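Local structure of cycloserine biosynthesis protein DcsG (Streptomyces lavendulae, 6JIL) at residues A[51-56]-A[67-72]; A[235-240]-A[248-253]. The protein catalyses the ATP- and magnesium-dependent ring closure of O-ureido-D-serine to the antibiotic D-cycloserine, as an ATP-grasp ligase. One frame throughout, in Å; residues are numbered along the deposited sequence.

Contact 1 of 2, residues A[51-56]-A[67-72]; sequences VVFRSP and LAFCER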
loop_
_atom_site.group_PDB
_atom_site.type_symbol
_atom_site.label_atom_id
_atom_site.label_comp_id
_atom_site.label_asym_id
_atom_site.label_seq_id
_atom_site.Cartn_x
_atom_site.Cartn_y
_atom_site.Cartn_z
ATOM N N VAL A 51 13.412 13.742 2.184
ATOM C CA VAL A 51 13.489 12.348 1.799
ATOM C C VAL A 51 12.114 11.845 1.382
ATOM O O VAL A 51 11.106 12.231 1.966
ATOM C CB VAL A 51 14.008 11.492 2.982
ATOM C CG1 VAL A 51 13.832 10.023 2.690
ATOM C CG2 VAL A 51 15.481 11.800 3.233
ATOM N N VAL A 52 12.084 11.009 0.349
ATOM C CA VAL A 52 10.851 10.397 -0.134
ATOM C C VAL A 52 11.063 8.888 -0.205
ATOM O O VAL A 52 12.059 8.406 -0.758
ATOM C CB VAL A 52 10.441 10.897 -1.540
ATOM C CG1 VAL A 52 9.336 10.013 -2.103
ATOM C CG2 VAL A 52 9.947 12.323 -1.458
ATOM N N PHE A 53 10.126 8.145 0.372
ATOM C CA PHE A 53 10.210 6.692 0.368
ATOM C C PHE A 53 9.537 6.170 -0.894
ATOM O O PHE A 53 8.315 6.230 -1.042
ATOM C CB PHE A 53 9.538 6.135 1.617
ATOM C CG PHE A 53 10.098 6.685 2.888
ATOM C CD1 PHE A 53 9.316 7.457 3.733
ATOM C CD2 PHE A 53 11.405 6.418 3.256
ATOM C CE1 PHE A 53 9.834 7.952 4.930
ATOM C CE2 PHE A 53 11.922 6.908 4.447
ATOM C CZ PHE A 53 11.127 7.677 5.284
ATOM N N ARG A 54 10.351 5.664 -1.809
ATOM C CA ARG A 54 9.842 5.170 -3.068
ATOM C C ARG A 54 9.657 3.666 -3.124
ATOM O O ARG A 54 8.535 3.187 -3.288
ATOM C CB ARG A 54 10.758 5.628 -4.207
ATOM C CG ARG A 54 10.674 7.125 -4.486
ATOM C CD ARG A 54 9.239 7.495 -4.785
ATOM N NE ARG A 54 8.700 6.529 -5.729
ATOM C CZ ARG A 54 7.497 5.974 -5.638
ATOM N NH1 ARG A 54 6.679 6.301 -4.645
ATOM N NH2 ARG A 54 7.138 5.044 -6.518
ATOM N N SER A 55 10.746 2.920 -2.970
ATOM C CA SER A 55 10.659 1.474 -3.060
ATOM C C SER A 55 11.549 0.653 -2.127
ATOM O O SER A 55 12.251 -0.250 -2.581
ATOM C CB SER A 55 10.930 1.052 -4.500
ATOM O OG SER A 55 12.163 1.590 -4.942
ATOM N N PRO A 56 11.528 0.947 -0.815
ATOM C CA PRO A 56 12.341 0.194 0.139
ATOM C C PRO A 56 11.446 -0.994 0.476
ATOM O O PRO A 56 11.158 -1.277 1.640
ATOM C CB PRO A 56 12.453 1.164 1.293
ATOM C CG PRO A 56 11.068 1.726 1.336
ATOM C CD PRO A 56 10.739 1.980 -0.118
ATOM N N LEU A 67 11.013 0.895 10.129
ATOM C CA LEU A 67 10.361 1.923 10.926
ATOM C C LEU A 67 11.415 2.657 11.754
ATOM O O LEU A 67 11.343 3.874 11.920
ATOM C CB LEU A 67 9.305 1.299 11.844
ATOM C CG LEU A 67 7.903 1.092 11.264
ATOM C CD1 LEU A 67 7.996 0.331 9.969
ATOM C CD2 LEU A 67 7.016 0.333 12.255
ATOM N N ALA A 68 12.398 1.917 12.263
ATOM C CA ALA A 68 13.468 2.507 13.065
ATOM C C ALA A 68 14.314 3.421 12.182
ATOM O O ALA A 68 14.751 4.495 12.604
ATOM C CB ALA A 68 14.338 1.405 13.675
ATOM N N PHE A 69 14.536 2.980 10.950
ATOM C CA PHE A 69 15.314 3.744 9.989
ATOM C C PHE A 69 14.618 5.073 9.741
ATOM O O PHE A 69 15.227 6.129 9.840
ATOM C CB PHE A 69 15.437 2.967 8.676
ATOM C CG PHE A 69 15.825 3.820 7.501
ATOM C CD1 PHE A 69 17.136 4.235 7.326
ATOM C CD2 PHE A 69 14.866 4.222 6.573
ATOM C CE1 PHE A 69 17.493 5.043 6.234
ATOM C CE2 PHE A 69 15.209 5.028 5.480
ATOM C CZ PHE A 69 16.524 5.436 5.312
ATOM N N CYS A 70 13.332 5.011 9.422
ATOM C CA CYS A 70 12.555 6.215 9.170
ATOM C C CYS A 70 12.629 7.163 10.362
ATOM O O CYS A 70 12.855 8.362 10.199
ATOM C CB CYS A 70 11.097 5.851 8.884
ATOM S SG CYS A 70 10.864 4.861 7.399
ATOM N N GLU A 71 12.426 6.616 11.558
ATOM C CA GLU A 71 12.480 7.391 12.789
ATOM C C GLU A 71 13.813 8.134 12.922
ATOM O O GLU A 71 13.833 9.332 13.197
ATOM C CB GLU A 71 12.273 6.465 13.988
ATOM C CG GLU A 71 12.319 7.144 15.351
ATOM C CD GLU A 71 11.301 8.267 15.489
ATOM O OE1 GLU A 71 10.162 8.118 14.990
ATOM O OE2 GLU A 71 11.641 9.296 16.111
ATOM N N ARG A 72 14.923 7.429 12.723
ATOM C CA ARG A 72 16.244 8.051 12.831
ATOM C C ARG A 72 16.482 9.117 11.764
ATOM O O ARG A 72 17.167 10.106 12.009
ATOM C CB ARG A 72 17.355 7.009 12.701
ATOM C CG ARG A 72 17.470 6.014 13.839
ATOM C CD ARG A 72 18.841 5.316 13.770
ATOM N NE ARG A 72 19.005 4.572 12.527
ATOM C CZ ARG A 72 18.468 3.379 12.295
ATOM N NH1 ARG A 72 17.734 2.788 13.231
ATOM N NH2 ARG A 72 18.640 2.788 11.120
#

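Contact 2 of 2, residues A[235-240]-A[248-253]; sequences AALAAS and LPLVCG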
loop_
_atom_site.group_PDB
_atom_site.type_symbol
_atom_site.label_atom_id
_atom_site.label_comp_id
_atom_site.label_asym_id
_atom_site.label_seq_id
_atom_site.Cartn_x
_atom_site.Cartn_y
_atom_site.Cartn_z
ATOM N N ALA A 235 -12.299 9.771 -1.271
ATOM C CA ALA A 235 -12.852 9.780 0.086
ATOM C C ALA A 235 -11.843 9.131 1.018
ATOM O O ALA A 235 -11.626 9.601 2.133
ATOM C CB ALA A 235 -14.165 9.017 0.137
ATOM N N ALA A 236 -11.230 8.048 0.546
ATOM C CA ALA A 236 -10.236 7.336 1.324
ATOM C C ALA A 236 -9.072 8.271 1.656
ATOM O O ALA A 236 -8.562 8.266 2.775
ATOM C CB ALA A 236 -9.736 6.128 0.546
ATOM N N LEU A 237 -8.656 9.073 0.678
ATOM C CA LEU A 237 -7.555 10.013 0.869
ATOM C C LEU A 237 -7.951 11.124 1.838
ATOM O O LEU A 237 -7.175 11.495 2.723
ATOM C CB LEU A 237 -7.132 10.617 -0.478
ATOM C CG LEU A 237 -6.417 9.668 -1.452
ATOM C CD1 LEU A 237 -6.244 10.314 -2.813
ATOM C CD2 LEU A 237 -5.059 9.291 -0.874
ATOM N N ALA A 238 -9.159 11.655 1.674
ATOM C CA ALA A 238 -9.621 12.718 2.553
ATOM C C ALA A 238 -9.731 12.188 3.985
ATOM O O ALA A 238 -9.409 12.890 4.940
ATOM C CB ALA A 238 -10.965 13.255 2.071
ATOM N N ALA A 239 -10.171 10.942 4.129
ATOM C CA ALA A 239 -10.305 10.336 5.447
ATOM C C ALA A 239 -8.932 10.225 6.099
ATOM O O ALA A 239 -8.794 10.385 7.317
ATOM C CB ALA A 239 -10.942 8.958 5.332
ATOM N N SER A 240 -7.920 9.948 5.281
ATOM C CA SER A 240 -6.550 9.825 5.773
ATOM C C SER A 240 -6.033 11.188 6.219
ATOM O O SER A 240 -5.404 11.312 7.266
ATOM C CB SER A 240 -5.636 9.273 4.677
ATOM O OG SER A 240 -6.092 8.011 4.235
ATOM N N LEU A 248 -1.560 19.345 4.648
ATOM C CA LEU A 248 -1.523 19.315 3.195
ATOM C C LEU A 248 -2.056 17.995 2.662
ATOM O O LEU A 248 -2.143 17.009 3.391
ATOM C CB LEU A 248 -0.080 19.497 2.723
ATOM C CG LEU A 248 0.616 20.827 3.019
ATOM C CD1 LEU A 248 2.105 20.710 2.729
ATOM C CD2 LEU A 248 -0.014 21.932 2.172
ATOM N N PRO A 249 -2.425 17.957 1.376
ATOM C CA PRO A 249 -2.934 16.711 0.803
ATOM C C PRO A 249 -1.754 15.742 0.737
ATOM O O PRO A 249 -0.614 16.119 1.007
ATOM C CB PRO A 249 -3.381 17.123 -0.600
ATOM C CG PRO A 249 -3.574 18.619 -0.498
ATOM C CD PRO A 249 -2.448 19.042 0.381
ATOM N N LEU A 250 -2.013 14.493 0.394
ATOM C CA LEU A 250 -0.915 13.557 0.281
ATOM C C LEU A 250 -0.230 13.863 -1.055
ATOM O O LEU A 250 -0.893 13.987 -2.083
ATOM C CB LEU A 250 -1.450 12.127 0.325
ATOM C CG LEU A 250 -1.986 11.776 1.716
ATOM C CD1 LEU A 250 -3.148 10.814 1.602
ATOM C CD2 LEU A 250 -0.855 11.200 2.561
ATOM N N VAL A 251 1.090 14.025 -1.032
ATOM C CA VAL A 251 1.823 14.320 -2.259
ATOM C C VAL A 251 1.416 13.298 -3.307
ATOM O O VAL A 251 1.182 13.633 -4.468
ATOM C CB VAL A 251 3.360 14.242 -2.054
ATOM C CG1 VAL A 251 3.811 15.326 -1.109
ATOM C CG2 VAL A 251 3.750 12.877 -1.501
ATOM N N CYS A 252 1.327 12.043 -2.884
ATOM C CA CYS A 252 0.940 10.973 -3.785
ATOM C C CYS A 252 0.334 9.848 -2.974
ATOM O O CYS A 252 0.555 9.749 -1.765
ATOM C CB CYS A 252 2.154 10.443 -4.554
ATOM S SG CYS A 252 3.282 9.456 -3.556
ATOM N N GLY A 253 -0.435 9.003 -3.648
ATOM C CA GLY A 253 -1.056 7.883 -2.977
ATOM C C GLY A 253 -1.729 7.012 -4.005
ATOM O O GLY A 253 -2.011 7.454 -5.111
#

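Contact 1 of 2, residues A[51-56]-A[67-72]
Phe53 of the strand meets Cys70 and Phe69 of the helix with the far end of its ring. Its CB points toward the helix, and CG is anti to the carbonyl carbon (chi1 -56°), which sends the ring across the gap between strand and helix. CB and CG carry the ring, and the CD atoms have no partner within 4.2 Å. Phe53 CE1 is the looser of the two CE atoms, 4.1 Å from Cys70 SG. Phe53 CE2 has two neighbours: Cys70 SG at 3.7 Å and Phe69 CE2 at 3.9 Å. Phe53 CZ, the tip, comes within 3.5 Å of Cys70 SG and 4.0 Å of Cys70 CB. The sulfur sits 33° off the ring normal, an oblique sulfur-aromatic contact. Phe69 approaches the Phe53 ring at its edge, and the two side chains run alongside one another with opposite headings. Val86 of helix 83-89 also packs on both Phe53 and Cys70, and Trp45 meets the Phe69 ring edge-to-face. All three touching residues are buried. The contact joins the strand and helix of a beta-alpha-beta unit, 50-55, 63-76 and 78-79, in which the helix packs on a parallel sheet.

Contact 2 of 2, residues A[235-240]-A[248-253]
Leu237 and Leu250 carry this contact through one methyl each. Leu237 CD2 lies 3.5 Å from Leu250 CD1, a close approach for two methyl groups. The two side chains cross at a slant, and both CB atoms point across the gap. Leu237 has CG anti to its carbonyl carbon (chi1 -70°), beside the backbone N, which aims the isobutyl group at the 248-253 segment. Gly253 CA is 4.7 Å from Leu237 CD2, and Gly253 has no side chain to crowd that methyl.

The packing is looser at Ser240, whose CB is 4.2 Å from Leu250 CD1. Ser240 OG bonds back to Ala236 O at 2.9 Å. Ala236 O also accepts from Ser240 N at 3.1 Å, and the two donors reach it from opposite faces of the carbonyl plane. OG is tilted 28° from that plane.

The outer side is open: Ala238, its methyl turned away from the loop, and Leu248 are both exposed. On the buried side, helix 227-244 packs by Leu237 on the antiparallel sheet of the ATP-grasp fold. It meets Phe191 of strand 186-192 and Met270 of strand 265-271, the strand that carries the magnesium ligands Glu269 and Glu271.

Both pairs across the gap, Leu237 with Leu250 and Ser240 CB with Leu250, are apolar. The one side-chain hydroxyl here, that of Ser240, has its partner in its own helix.

In the fold
Both contacts set a helix against a strand or its lead-in, and the touching residues of both are buried. They share no element. Contact 1 belongs to the parallel sheet, where the strand comes before the helix. Contact 2 has the opposite order: the helix leads into a strand of an antiparallel sheet. Their centres are 19 Å apart, and their nearest atoms, about 5 Å apart, do not touch. Ile80 touches Val52 of one segment and Val251 of another, so the two neighbourhoods share it. Aromatic rings and a sulfur fill contact 1; aliphatic methyls fill contact 2. Side chain to side chain, the magnesium ligand Glu271 is about 9 Å from Leu237 and about 10 Å from Phe53.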